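Local atomic coordinates of chrac-14 (Drosophila melanogaster, PDB entry 2BYK), a protein that pairs with Chrac-16 as a histone-fold heterodimer that binds DNA and facilitates nucleosome sliding, and serves as an accessory component of DNA polymerase epsilon. Residues F47-S50 with S51-L55. Residues are numbered along the deposited sequence; the frame is centred on the assembly and turned at random.
Sequences FVTS and SSTAL
Ser51 meets Phe47 one helical turn back, and does so twice through a single acceptor. Its backbone N donates to Phe47 O in the ordinary helical bond (2.8 Å), while its hydroxyl OG reaches the same oxygen at 2.8 Å from above the carbonyl plane, 41° out of it. The torsion that permits this sets OG beside the backbone N and anti to the carbonyl carbon (chi1 -57°), folding the short side chain back along the helix. There OG also lies over one face of the Phe47 ring, displaced toward its rim, 4.0 Å from CD2. Replacing Ser51 by an alanine removes OG, so Phe47 O would probably be left with its backbone donor alone and a small gap would open over that ring face.

The next two residues repeat the device. Ser52 grips Val48 O with N and OG from opposite faces of the carbonyl plane, the OG bond measuring 2.6 Å; its side chain is buried against Ile69 of helix 66-75, and OG also makes a weak hydrogen bond to Thr72 OG1 there. Thr53 OG1 bonds to Thr49 O at 2.7 Å from above the carbonyl plane, beside the backbone bond from Thr53 N. Ser50, by contrast, offers mainly its carbonyl, which accepts from Ala54 N at 3.1 Å.

All this lies on helix 31-58, the long central helix of the histone fold, where the ring of Phe47 stacks on an aromatic side chain of the partner protein chain, against which Val48 and Thr49 also pack. Small hydroxyl residues suit this helix because three successive carbonyls each take a second hydrogen bond, satisfying most of the polarity of the side chains within the helix itself.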
ATOM      1  N   PHE B  47       2.345   6.444   5.888  1.00 45.13           N
ATOM      2  CA  PHE B  47       1.770   7.597   5.229  1.00 47.46           C
ATOM      3  C   PHE B  47       0.242   7.554   5.267  1.00 49.13           C
ATOM      4  O   PHE B  47      -0.394   8.542   5.640  1.00 49.64           O
ATOM      5  CB  PHE B  47       2.241   7.629   3.779  1.00 48.84           C
ATOM      6  CG  PHE B  47       1.959   8.927   3.066  1.00 51.72           C
ATOM      7  CD1 PHE B  47       1.645   8.930   1.701  1.00 51.47           C
ATOM      8  CD2 PHE B  47       2.076  10.148   3.730  1.00 52.26           C
ATOM      9  CE1 PHE B  47       1.457  10.124   1.006  1.00 51.64           C
ATOM     10  CE2 PHE B  47       1.892  11.354   3.044  1.00 53.53           C
ATOM     11  CZ  PHE B  47       1.583  11.337   1.676  1.00 53.16           C
ATOM     12  N   VAL B  48      -0.339   6.412   4.880  1.00 50.21           N
ATOM     13  CA  VAL B  48      -1.798   6.246   4.848  1.00 50.15           C
ATOM     14  C   VAL B  48      -2.430   6.357   6.233  1.00 51.20           C
ATOM     15  O   VAL B  48      -3.525   6.901   6.387  1.00 51.76           O
ATOM     16  CB  VAL B  48      -2.206   4.893   4.219  1.00 48.40           C
ATOM     17  CG1 VAL B  48      -3.720   4.747   4.225  1.00 46.20           C
ATOM     18  CG2 VAL B  48      -1.700   4.815   2.802  1.00 47.14           C
ATOM     19  N   THR B  49      -1.744   5.837   7.239  1.00 51.95           N
ATOM     20  CA  THR B  49      -2.249   5.922   8.596  1.00 53.78           C
ATOM     21  C   THR B  49      -2.149   7.379   9.019  1.00 55.37           C
ATOM     22  O   THR B  49      -3.103   7.957   9.532  1.00 55.52           O
ATOM     23  CB  THR B  49      -1.410   5.083   9.534  1.00 53.54           C
ATOM     24  OG1 THR B  49      -1.315   3.761   9.003  1.00 54.44           O
ATOM     25  CG2 THR B  49      -2.041   5.037  10.922  1.00 53.94           C
ATOM     26  N   SER B  50      -0.974   7.960   8.798  1.00 57.01           N
ATOM     27  CA  SER B  50      -0.720   9.356   9.122  1.00 57.28           C
ATOM     28  C   SER B  50      -1.849  10.201   8.526  1.00 57.50           C
ATOM     29  O   SER B  50      -2.490  10.995   9.220  1.00 56.55           O
ATOM     30  CB  SER B  50       0.631   9.770   8.527  1.00 57.53           C
ATOM     31  OG  SER B  50       0.885  11.151   8.708  1.00 60.89           O
ATOM     32  N   SER B  51      -2.097  10.004   7.235  1.00 57.60           N
ATOM     33  CA  SER B  51      -3.142  10.733   6.525  1.00 58.81           C
ATOM     34  C   SER B  51      -4.539  10.430   7.049  1.00 59.15           C
ATOM     35  O   SER B  51      -5.294  11.352   7.350  1.00 60.61           O
ATOM     36  CB  SER B  51      -3.093  10.410   5.032  1.00 59.24           C
ATOM     37  OG  SER B  51      -1.822  10.710   4.490  1.00 60.82           O
ATOM     38  N   SER B  52      -4.887   9.145   7.144  1.00 58.30           N
ATOM     39  CA  SER B  52      -6.205   8.742   7.631  1.00 57.57           C
ATOM     40  C   SER B  52      -6.471   9.344   9.001  1.00 58.07           C
ATOM     41  O   SER B  52      -7.612   9.673   9.339  1.00 58.01           O
ATOM     42  CB  SER B  52      -6.301   7.222   7.707  1.00 55.57           C
ATOM     43  OG  SER B  52      -6.104   6.657   6.428  1.00 55.44           O
ATOM     44  N   THR B  53      -5.402   9.478   9.784  1.00 59.18           N
ATOM     45  CA  THR B  53      -5.474  10.057  11.121  1.00 60.14           C
ATOM     46  C   THR B  53      -5.843  11.529  10.981  1.00 61.20           C
ATOM     47  O   THR B  53      -6.672  12.052  11.730  1.00 60.88           O
ATOM     48  CB  THR B  53      -4.115   9.968  11.848  1.00 59.63           C
ATOM     49  OG1 THR B  53      -3.770   8.596  12.058  1.00 61.84           O
ATOM     50  CG2 THR B  53      -4.180  10.669  13.192  1.00 59.45           C
ATOM     51  N   ALA B  54      -5.213  12.187  10.012  1.00 61.91           N
ATOM     52  CA  ALA B  54      -5.458  13.596   9.742  1.00 62.28           C
ATOM     53  C   ALA B  54      -6.916  13.820   9.365  1.00 64.04           C
ATOM     54  O   ALA B  54      -7.593  14.647   9.972  1.00 64.76           O
ATOM     55  CB  ALA B  54      -4.557  14.062   8.625  1.00 62.26           C
ATOM     56  N   LEU B  55      -7.389  13.073   8.367  1.00 66.01           N
ATOM     57  CA  LEU B  55      -8.767  13.163   7.876  1.00 66.76           C
ATOM     58  C   LEU B  55      -9.791  12.912   8.980  1.00 68.06           C
ATOM     59  O   LEU B  55     -10.869  13.508   9.000  1.00 66.76           O
ATOM     60  CB  LEU B  55      -8.972  12.156   6.744  1.00 66.05           C
ATOM     61  CG  LEU B  55     -10.351  12.122   6.096  1.00 65.55           C
ATOM     62  CD1 LEU B  55     -10.702  13.492   5.539  1.00 65.77           C
ATOM     63  CD2 LEU B  55     -10.345  11.084   4.997  1.00 65.93           C
TER